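Local coordinates for protein putative TetR-family transcriptional regulator (Bordetella parapertussis 12822, PDB 3CCY) that probably binds operator DNA through an N-terminal helix-turn-helix domain and regulates transcription, most likely as a dimeric repressor of the TetR family, at residues Thr18-Ala23 with Arg63-Thr68; Asp39-Cys44 with Ser49-Tyr54; Thr104-His109 with Trp169-Tyr174; Ala24-Arg29 with Ser33-Gly38. All coordinates share one frame; numbering follows the deposited sequence.

Contact 1: residues Thr18-Ala23 with Arg63-Thr68; sequences TIIERA and RDMLTT
I20 and the selenomethionine M65 carry this helix-to-helix contact, their side chains running antiparallel alongside one another. The CG2 branch of I20 lies anti to its own backbone N, and its methyl rests on CB of M65 at 3.8 Å. The other branch, beside the backbone N, runs on through CG1 to CD1, which reaches the carboxylate of D64: I20 CD1 stands 3.5 Å from D64 OD2, an apolar methyl against a charged group, the two side chains crossing at about a right angle. M65 points CG into the space between its N and its carbonyl carbon (chi1 84°), runs straight through chi2, then bends at chi3 (53°). That bend turns the terminal methyl to the backbone of 18-23, where M65 CE lies 3.6 Å from I20 O and 3.8 Å from A23 CB.

The segments belong to helix 15-29 and helix 58-81, the first helix of the TetR-type DNA-binding domain and the long helix that leads out of it. They cross at right angles (-90°), with axes 10.4 Å apart, so the touching area is compact and centred on I20 and M65. V61, one turn before M65, also packs on I20 and A23, while R108 and V111 of helix 87-115 lie against I20 and M65 respectively. The other oxygen of D64, OD1, forms a long, weak ion pair with R16.

Contact 2: residues Asp39-Cys44 with Ser49-Tyr54; sequences DIARAC and SRLYHY
L51 meets helix 37-43 with both of its methyls, one on I40 and the other on A41. Its CB points toward the helix, and chi1 of -102°, well away from a staggered value, swings CG round so that the fork faces two consecutive residues. From CG the branches part. CD1 goes to the backbone of A41, lying 3.6 Å from A41 CA and 4.0 Å from the A41 CB methyl, so this branch touches the helix surface itself as much as a side chain. CD2 goes to I40, 3.6 Å from its CG2 methyl and 3.9 Å from its CB.

The I40 side chain crosses that of L51 at about a right angle. With I40 CG2 anti to the backbone N, it is the short branch that receives the leucine; the ethyl branch has no part in the touch. All three residues are buried, and the attachment is wholly apolar. I37, one turn before A41, packs on L51 as well, and T35 adds to the cover of I40.

On the helix, R42 NH2 makes a salt bridge with D39 OD1, the oxygen lying in the guanidinium plane. D39 OD2 accepts a hydrogen bond from S36 N at the start of the helix. Packing of the helical turn carrying L51 against the preceding helix 37-43 is characteristic of the helix-turn-helix, here the predicted DNA-binding motif of residues 36-55.

Contact 3: residues Thr104-His109 with Trp169-Tyr174; sequences TSRDRH and WTYTWY
R106 reaches the turn at 169-174 by a single hydrogen bond, from its NH2 to the backbone O of Y171. Along 104-109, T104 and S105 precede it in a helix that is kinked here, where the N atoms of D107 and R108 make no regular helical bond. R106 leaves the helix with CG anti to its backbone N (chi1 -170°) and stays extended as far as NE, which carries the guanidinium across to the turn. R106 NH2 stands 2.9 Å from Y171 O, with a moderately bent N-H...O angle of 146°. The oxygen lies in the guanidinium plane, whereas the donor is tilted 18° from the carbonyl plane. R106 NE has its own partner in Y102 OH, so two bonds fix the rotation of the group. Next, D107 turns to the DNA-binding domain and pairs with R29, and R108 packs on A24. H109 ends the segment, its ring against I101.

The turn between helix 153-168 and helix 182-195 is thus held to helix 87-115, where the Y171 side chain also rests on Y102, V110 and T114. T170, W173 and Y174 pack on L185 of helix 182-195, while W169 packs on G165 and W173 on M161 of the second subunit.

Contact 4: residues Ala24-Arg29 with Ser33-Gly38; sequences AAMFAR and SETSIG
T35 sits in the angle between M26 and F27, and its side chain crosses each of theirs at about a right angle. Against F27 the threonine comes to the ring from its rim: T35 CB lies near the ring plane, 3.7 Å from F27 CD1 and equally far from F27 CE1. The ring end of F27 is closer to 33-38 than the direction of its CB would suggest. The selenomethionine M26, whose CB does point toward the segment, meets an adjacent side of the threonine. M26 CB is 3.7 Å from the T35 CG2 methyl, and M26 SE follows at 4.0 Å from the same methyl.

The two branches of T35 have different neighbours. CG2, anti to the backbone N (with OG1 at chi1 -52°), touches both M26 CB and F27 CE1. OG1 is turned to the end of helix 15-29, 3.5 Å from M26 O and 3.6 Å from M26 CB.

Around this cluster, M26 continues onto I40 and A43 of helix 37-43, F27 onto M65 and V111, and the F27 ring meets that of Y32 with planes about 55° apart. S36 is the N-cap of helix 37-43. At the edge of the segment, S33 OG is hydrogen-bonded to S33 OG of the second subunit.

The hydrogen bond of the T35 hydroxyl goes to G31 O, within the connection from helix 15-29. The polar atom of this buried residue is therefore satisfied locally by the turn, and the two segments meet by van der Waals packing of T35 CB, CG2 and OG1 on M26 and F27.

From the N terminus, helix 15-29 first enters contact 1 and then contact 4, which closes the short connection to helix 37-43. That helix passes directly into contact 2, closing the next short turn, so contacts 4 and 2 follow in series. Both lie within the longer loop that contact 1 closes when helix 58-81 returns to helix 15-29. M26 bridges contacts 4 and 2, and R22 NE hydrogen-bonds to A43 O to tie contacts 1 and 2. Contact 3 opens later, in the C-terminal domain, and closes a loop of 59 residues. Helix 87-115 packs against the DNA-binding domain, touching helix 15-29 in both contact 1 and contact 4.

Contact 1: residues Thr18-Ala23 with Arg63-Thr68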
# COMPACT_ATOMS: atom_id res chain seq x y z
N THR A 18 18.38 20.36 3.70
CA THR A 18 19.25 19.23 4.04
C THR A 18 18.63 18.43 5.18
O THR A 18 18.57 17.20 5.13
CB THR A 18 20.67 19.69 4.42
OG1 THR A 18 21.11 20.69 3.50
CG2 THR A 18 21.65 18.51 4.39
N ILE A 19 18.15 19.14 6.20
CA ILE A 19 17.43 18.53 7.32
C ILE A 19 16.23 17.75 6.79
O ILE A 19 16.10 16.56 7.05
CB ILE A 19 16.98 19.60 8.36
CG1 ILE A 19 18.19 20.37 8.90
CG2 ILE A 19 16.21 18.95 9.51
CD1 ILE A 19 17.88 21.79 9.29
N ILE A 20 15.39 18.44 6.02
CA ILE A 20 14.22 17.84 5.38
C ILE A 20 14.61 16.62 4.53
O ILE A 20 13.98 15.57 4.63
CB ILE A 20 13.44 18.88 4.52
CG1 ILE A 20 12.80 19.95 5.41
CG2 ILE A 20 12.38 18.20 3.65
CD1 ILE A 20 11.56 19.46 6.16
N GLU A 21 15.65 16.78 3.71
CA GLU A 21 16.16 15.73 2.82
C GLU A 21 16.63 14.52 3.61
O GLU A 21 16.28 13.38 3.29
CB GLU A 21 17.32 16.28 1.97
CG GLU A 21 17.69 15.45 0.72
CD GLU A 21 18.77 16.12 -0.16
OE1 GLU A 21 18.83 15.80 -1.38
OE2 GLU A 21 19.56 16.96 0.36
N ARG A 22 17.41 14.77 4.66
CA ARG A 22 18.02 13.71 5.45
C ARG A 22 16.99 13.01 6.36
O ARG A 22 17.03 11.78 6.51
CB ARG A 22 19.22 14.25 6.24
CG ARG A 22 20.49 13.42 6.06
CD ARG A 22 21.39 13.94 4.93
NE ARG A 22 22.54 14.68 5.45
CZ ARG A 22 23.50 15.24 4.71
NH1 ARG A 22 23.46 15.16 3.38
NH2 ARG A 22 24.50 15.89 5.29
N ALA A 23 16.06 13.78 6.92
CA ALA A 23 14.94 13.25 7.70
C ALA A 23 14.00 12.37 6.87
O ALA A 23 13.59 11.30 7.32
CB ALA A 23 14.14 14.39 8.31
N ARG A 63 5.64 17.65 9.29
CA ARG A 63 4.51 18.40 8.77
C ARG A 63 4.93 19.20 7.54
O ARG A 63 4.23 19.18 6.53
CB ARG A 63 3.89 19.30 9.86
CG ARG A 63 2.67 20.11 9.40
CD ARG A 63 2.20 21.12 10.44
NE ARG A 63 3.22 22.12 10.78
CZ ARG A 63 3.79 22.27 11.98
NH1 ARG A 63 4.70 23.22 12.17
NH2 ARG A 63 3.47 21.48 13.00
N ASP A 64 6.09 19.85 7.63
CA ASP A 64 6.63 20.62 6.51
C ASP A 64 6.91 19.79 5.26
O ASP A 64 6.46 20.15 4.16
CB ASP A 64 7.86 21.43 6.97
CG ASP A 64 8.50 22.23 5.85
OD1 ASP A 64 8.37 23.47 5.87
OD2 ASP A 64 9.15 21.64 4.95
N MSE A 65 7.61 18.66 5.38
CA MSE A 65 7.90 17.86 4.18
C MSE A 65 6.66 17.25 3.54
O MSE A 65 6.61 17.05 2.32
CB MSE A 65 8.94 16.76 4.45
CG MSE A 65 8.35 15.49 5.02
SE MSE A 65 9.61 14.07 5.34
CE MSE A 65 10.93 14.98 6.41
N LEU A 66 5.66 16.93 4.35
CA LEU A 66 4.42 16.41 3.84
C LEU A 66 3.63 17.50 3.14
O LEU A 66 3.03 17.28 2.10
CB LEU A 66 3.61 15.78 4.98
CG LEU A 66 4.21 14.49 5.55
CD1 LEU A 66 3.17 13.73 6.37
CD2 LEU A 66 4.75 13.59 4.43
N THR A 67 3.65 18.69 3.73
CA THR A 67 2.89 19.81 3.19
C THR A 67 3.44 20.26 1.83
O THR A 67 2.68 20.43 0.86
CB THR A 67 2.85 20.99 4.18
OG1 THR A 67 2.18 20.58 5.37
CG2 THR A 67 2.13 22.19 3.61
N THR A 68 4.75 20.43 1.75
CA THR A 68 5.33 20.90 0.51
C THR A 68 5.17 19.82 -0.56
O THR A 68 4.95 20.13 -1.72
CB THR A 68 6.80 21.37 0.66
OG1 THR A 68 7.67 20.24 0.75
CG2 THR A 68 6.96 22.28 1.89

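Contact 2: residues Asp39-Cys44 with Ser49-Tyr54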
# COMPACT_ATOMS: atom_id res chain seq x y z
N ASP A 39 19.21 11.51 15.92
CA ASP A 39 19.54 10.82 14.67
C ASP A 39 19.68 11.79 13.49
O ASP A 39 20.62 11.70 12.70
CB ASP A 39 18.46 9.78 14.34
CG ASP A 39 18.47 8.59 15.29
OD1 ASP A 39 19.53 8.27 15.85
OD2 ASP A 39 17.40 7.96 15.46
N ILE A 40 18.72 12.72 13.37
CA ILE A 40 18.74 13.77 12.34
C ILE A 40 19.93 14.72 12.53
O ILE A 40 20.61 15.02 11.48
CB ILE A 40 17.39 14.53 12.30
CG1 ILE A 40 16.21 13.55 11.99
CG2 ILE A 40 17.43 15.70 11.24
CD1 ILE A 40 14.86 14.09 12.59
N ALA A 41 20.13 15.17 13.79
CA ALA A 41 21.19 16.12 14.08
C ALA A 41 22.52 15.63 13.50
O ALA A 41 23.22 16.39 12.80
CB ALA A 41 21.26 16.39 15.60
N ARG A 42 22.82 14.33 13.76
CA ARG A 42 24.08 13.72 13.35
C ARG A 42 24.08 13.17 11.92
O ARG A 42 25.14 12.81 11.40
CB ARG A 42 24.50 12.65 14.36
CG ARG A 42 24.92 13.21 15.74
CD ARG A 42 24.89 12.12 16.81
NE ARG A 42 23.64 11.35 16.77
CZ ARG A 42 23.47 10.18 16.13
NH1 ARG A 42 24.48 9.62 15.48
NH2 ARG A 42 22.29 9.57 16.16
N ALA A 43 22.91 13.10 11.27
CA ALA A 43 22.86 12.74 9.85
C ALA A 43 23.27 13.94 8.99
O ALA A 43 23.83 13.76 7.90
CB ALA A 43 21.49 12.23 9.45
N CYS A 44 22.99 15.14 9.48
CA CYS A 44 23.44 16.37 8.83
C CYS A 44 24.81 16.73 9.36
O CYS A 44 25.27 17.87 9.23
CB CYS A 44 22.44 17.50 9.09
SG CYS A 44 20.76 17.10 8.56
N SER A 49 21.31 21.24 18.68
CA SER A 49 20.88 22.64 18.84
C SER A 49 20.40 23.25 17.50
O SER A 49 19.28 23.84 17.48
CB SER A 49 22.03 23.49 19.41
OG SER A 49 22.75 22.78 20.42
N ARG A 50 21.31 23.10 16.48
CA ARG A 50 21.13 23.81 15.22
C ARG A 50 19.88 23.41 14.41
O ARG A 50 19.48 24.12 13.49
CB ARG A 50 22.40 23.69 14.36
CG ARG A 50 23.64 24.28 15.03
CD ARG A 50 24.76 24.58 14.03
NE ARG A 50 24.39 25.63 13.07
CZ ARG A 50 23.98 25.40 11.82
NH1 ARG A 50 23.66 26.42 11.03
NH2 ARG A 50 23.89 24.16 11.35
N LEU A 51 19.26 22.29 14.77
CA LEU A 51 18.00 21.87 14.15
C LEU A 51 16.84 22.79 14.52
O LEU A 51 15.98 23.08 13.68
CB LEU A 51 17.63 20.44 14.53
CG LEU A 51 17.90 19.34 13.51
CD1 LEU A 51 19.40 19.10 13.36
CD2 LEU A 51 17.19 18.09 13.96
N TYR A 52 16.85 23.26 15.76
CA TYR A 52 15.75 24.05 16.28
C TYR A 52 15.79 25.48 15.82
O TYR A 52 14.87 26.22 16.06
CB TYR A 52 15.68 23.98 17.79
CG TYR A 52 15.43 22.60 18.31
CD1 TYR A 52 16.44 21.73 18.50
CD2 TYR A 52 14.16 22.17 18.60
CE1 TYR A 52 16.21 20.49 18.97
CE2 TYR A 52 13.93 20.93 19.06
CZ TYR A 52 14.96 20.10 19.25
OH TYR A 52 14.73 18.86 19.71
N HIS A 53 16.86 25.84 15.15
CA HIS A 53 17.01 27.12 14.45
C HIS A 53 16.05 27.19 13.26
O HIS A 53 15.69 28.28 12.81
CB HIS A 53 18.47 27.30 13.99
CG HIS A 53 18.82 28.70 13.57
ND1 HIS A 53 19.39 29.61 14.43
CD2 HIS A 53 18.71 29.32 12.37
CE1 HIS A 53 19.60 30.75 13.78
NE2 HIS A 53 19.19 30.60 12.53
N TYR A 54 15.63 26.02 12.78
CA TYR A 54 14.74 25.93 11.61
C TYR A 54 13.41 25.26 11.92
O TYR A 54 12.41 25.53 11.25
CB TYR A 54 15.45 25.21 10.46
CG TYR A 54 16.86 25.69 10.21
CD1 TYR A 54 17.10 26.83 9.43
CD2 TYR A 54 17.95 25.02 10.75
CE1 TYR A 54 18.40 27.28 9.21
CE2 TYR A 54 19.25 25.47 10.54
CZ TYR A 54 19.47 26.60 9.77
OH TYR A 54 20.76 27.03 9.56

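Contact 3: residues Thr104-His109 with Trp169-Tyr174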
# COMPACT_ATOMS: atom_id res chain seq x y z
N THR A 104 11.65 10.70 -8.82
CA THR A 104 12.47 11.82 -8.36
C THR A 104 12.46 11.95 -6.84
O THR A 104 13.50 12.14 -6.25
CB THR A 104 12.11 13.14 -9.07
OG1 THR A 104 10.75 13.45 -8.85
CG2 THR A 104 12.31 13.01 -10.56
N SER A 105 11.29 11.76 -6.22
CA SER A 105 11.06 12.09 -4.82
C SER A 105 10.59 10.89 -3.99
O SER A 105 9.67 11.03 -3.18
CB SER A 105 10.00 13.20 -4.71
OG SER A 105 10.58 14.47 -4.92
N ARG A 106 11.22 9.74 -4.19
CA ARG A 106 10.79 8.49 -3.55
C ARG A 106 10.60 8.61 -2.02
O ARG A 106 9.53 8.26 -1.49
CB ARG A 106 11.76 7.34 -3.87
CG ARG A 106 11.17 6.00 -3.40
CD ARG A 106 12.08 4.78 -3.63
NE ARG A 106 11.37 3.59 -3.12
CZ ARG A 106 11.39 3.21 -1.85
NH1 ARG A 106 12.12 3.88 -0.96
NH2 ARG A 106 10.70 2.15 -1.46
N ASP A 107 11.63 9.09 -1.33
CA ASP A 107 11.59 9.24 0.11
C ASP A 107 10.38 10.03 0.62
O ASP A 107 9.67 9.57 1.50
CB ASP A 107 12.87 9.90 0.62
CG ASP A 107 14.06 8.99 0.55
OD1 ASP A 107 13.88 7.76 0.45
OD2 ASP A 107 15.20 9.52 0.58
N ARG A 108 10.21 11.25 0.10
CA ARG A 108 9.09 12.11 0.52
C ARG A 108 7.75 11.48 0.11
O ARG A 108 6.77 11.58 0.84
CB ARG A 108 9.23 13.54 -0.05
CG ARG A 108 10.26 14.48 0.68
CD ARG A 108 10.31 15.83 -0.03
NE ARG A 108 11.37 16.76 0.39
CZ ARG A 108 12.68 16.61 0.15
NH1 ARG A 108 13.55 17.52 0.56
NH2 ARG A 108 13.14 15.53 -0.47
N HIS A 109 7.73 10.78 -1.02
CA HIS A 109 6.55 10.02 -1.49
C HIS A 109 6.18 8.91 -0.49
O HIS A 109 5.06 8.85 0.03
CB HIS A 109 6.88 9.42 -2.86
CG HIS A 109 5.69 9.06 -3.70
ND1 HIS A 109 5.13 7.80 -3.68
CD2 HIS A 109 5.00 9.78 -4.62
CE1 HIS A 109 4.13 7.76 -4.55
NE2 HIS A 109 4.03 8.95 -5.14
N TRP A 169 1.00 1.31 -4.29
CA TRP A 169 1.73 0.12 -3.81
C TRP A 169 3.12 -0.04 -4.41
O TRP A 169 3.91 -0.85 -3.91
CB TRP A 169 0.92 -1.17 -4.10
CG TRP A 169 1.35 -2.40 -3.36
CD1 TRP A 169 1.83 -3.58 -3.90
CD2 TRP A 169 1.38 -2.56 -1.96
NE1 TRP A 169 2.12 -4.46 -2.89
CE2 TRP A 169 1.85 -3.86 -1.69
CE3 TRP A 169 1.03 -1.72 -0.89
CZ2 TRP A 169 1.99 -4.35 -0.40
CZ3 TRP A 169 1.16 -2.23 0.40
CH2 TRP A 169 1.65 -3.51 0.63
N THR A 170 3.43 0.73 -5.44
CA THR A 170 4.71 0.63 -6.16
C THR A 170 5.94 0.80 -5.27
O THR A 170 6.97 0.19 -5.50
CB THR A 170 4.80 1.61 -7.37
OG1 THR A 170 4.47 2.94 -6.97
CG2 THR A 170 3.79 1.13 -8.50
N TYR A 171 5.83 1.62 -4.25
CA TYR A 171 6.96 1.83 -3.35
C TYR A 171 7.45 0.51 -2.75
O TYR A 171 8.63 0.39 -2.39
CB TYR A 171 6.65 2.88 -2.28
CG TYR A 171 5.87 2.39 -1.08
CD1 TYR A 171 6.53 1.98 0.08
CD2 TYR A 171 4.49 2.39 -1.08
CE1 TYR A 171 5.83 1.53 1.18
CE2 TYR A 171 3.77 1.92 0.03
CZ TYR A 171 4.44 1.52 1.13
OH TYR A 171 3.71 1.07 2.20
N THR A 172 6.58 -0.48 -2.65
CA THR A 172 6.98 -1.74 -2.01
C THR A 172 7.79 -2.66 -2.93
O THR A 172 8.40 -3.62 -2.45
CB THR A 172 5.77 -2.57 -1.47
OG1 THR A 172 4.95 -3.04 -2.58
CG2 THR A 172 4.92 -1.73 -0.53
N TRP A 173 7.75 -2.43 -4.23
CA TRP A 173 8.32 -3.42 -5.18
C TRP A 173 9.07 -2.81 -6.36
O TRP A 173 10.00 -3.44 -6.92
CB TRP A 173 7.20 -4.34 -5.71
CG TRP A 173 6.12 -3.65 -6.59
CD1 TRP A 173 4.89 -3.14 -6.17
CD2 TRP A 173 6.16 -3.47 -8.01
NE1 TRP A 173 4.19 -2.63 -7.26
CE2 TRP A 173 4.94 -2.84 -8.39
CE3 TRP A 173 7.12 -3.78 -9.01
CZ2 TRP A 173 4.67 -2.50 -9.71
CZ3 TRP A 173 6.84 -3.44 -10.32
CH2 TRP A 173 5.61 -2.82 -10.66
N TYR A 174 8.66 -1.62 -6.76
CA TYR A 174 9.14 -1.03 -8.03
C TYR A 174 10.40 -0.21 -7.88
O TYR A 174 10.50 0.64 -6.99
CB TYR A 174 8.04 -0.19 -8.68
CG TYR A 174 8.51 0.57 -9.89
CD1 TYR A 174 8.83 -0.10 -11.06
CD2 TYR A 174 8.64 1.98 -9.85
CE1 TYR A 174 9.28 0.58 -12.21
CE2 TYR A 174 9.11 2.68 -10.96
CZ TYR A 174 9.42 1.97 -12.14
OH TYR A 174 9.87 2.65 -13.23

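Contact 4: residues Ala24-Arg29 with Ser33-Gly38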
# COMPACT_ATOMS: atom_id res chain seq x y z
N ALA A 24 13.67 12.85 5.68
CA ALA A 24 12.82 12.08 4.75
C ALA A 24 13.42 10.69 4.53
O ALA A 24 12.71 9.69 4.62
CB ALA A 24 12.66 12.82 3.44
N ALA A 25 14.72 10.63 4.27
CA ALA A 25 15.38 9.34 4.07
C ALA A 25 15.24 8.39 5.28
O ALA A 25 14.93 7.22 5.12
CB ALA A 25 16.84 9.53 3.67
N MSE A 26 15.44 8.91 6.48
CA MSE A 26 15.32 8.06 7.67
C MSE A 26 13.89 7.63 7.99
O MSE A 26 13.65 6.46 8.29
CB MSE A 26 15.98 8.72 8.87
CG MSE A 26 17.48 8.49 8.88
SE MSE A 26 18.37 9.31 10.37
CE MSE A 26 18.26 11.17 9.77
N PHE A 27 12.94 8.57 7.91
CA PHE A 27 11.52 8.27 8.13
C PHE A 27 11.02 7.18 7.18
O PHE A 27 10.08 6.45 7.50
CB PHE A 27 10.65 9.52 7.94
CG PHE A 27 10.87 10.62 8.96
CD1 PHE A 27 11.54 10.39 10.15
CD2 PHE A 27 10.33 11.88 8.74
CE1 PHE A 27 11.72 11.42 11.09
CE2 PHE A 27 10.49 12.91 9.66
CZ PHE A 27 11.19 12.67 10.84
N ALA A 28 11.63 7.12 5.99
CA ALA A 28 11.24 6.17 4.94
C ALA A 28 11.92 4.79 5.05
O ALA A 28 11.34 3.81 4.57
CB ALA A 28 11.44 6.77 3.53
N ARG A 29 13.11 4.70 5.65
CA ARG A 29 13.71 3.39 5.97
C ARG A 29 13.11 2.83 7.27
O ARG A 29 12.24 1.96 7.22
CB ARG A 29 15.24 3.41 6.09
CG ARG A 29 16.01 4.26 5.08
CD ARG A 29 15.87 3.77 3.64
NE ARG A 29 16.46 4.72 2.70
CZ ARG A 29 15.82 5.79 2.21
NH1 ARG A 29 14.56 6.04 2.56
NH2 ARG A 29 16.45 6.61 1.37
N SER A 33 8.69 7.02 14.36
CA SER A 33 8.95 6.77 15.79
C SER A 33 10.34 6.20 16.03
O SER A 33 10.93 6.42 17.09
CB SER A 33 7.89 5.85 16.40
OG SER A 33 7.90 4.58 15.76
N GLU A 34 10.86 5.48 15.04
CA GLU A 34 12.20 4.90 15.09
C GLU A 34 13.31 5.95 14.98
O GLU A 34 14.37 5.80 15.58
CB GLU A 34 12.35 3.83 14.00
CG GLU A 34 11.66 2.50 14.31
CD GLU A 34 12.52 1.57 15.18
OE1 GLU A 34 12.37 1.59 16.43
OE2 GLU A 34 13.34 0.82 14.61
N THR A 35 13.04 7.02 14.23
CA THR A 35 13.99 8.10 13.98
C THR A 35 13.85 9.22 15.02
O THR A 35 12.77 9.79 15.18
CB THR A 35 13.77 8.71 12.56
OG1 THR A 35 13.77 7.67 11.57
CG2 THR A 35 14.84 9.75 12.21
N SER A 36 14.93 9.53 15.72
CA SER A 36 14.90 10.61 16.71
C SER A 36 15.49 11.91 16.15
O SER A 36 16.11 11.91 15.09
CB SER A 36 15.64 10.20 17.99
OG SER A 36 17.03 10.05 17.76
N ILE A 37 15.28 13.00 16.87
CA ILE A 37 15.87 14.31 16.55
C ILE A 37 17.40 14.25 16.61
O ILE A 37 18.08 14.92 15.83
CB ILE A 37 15.32 15.40 17.52
CG1 ILE A 37 13.74 15.33 17.55
CG2 ILE A 37 15.83 16.85 17.09
CD1 ILE A 37 13.25 15.45 19.09
N GLY A 38 17.92 13.45 17.54
CA GLY A 38 19.36 13.22 17.64
C GLY A 38 19.92 12.54 16.40
O GLY A 38 20.97 12.95 15.89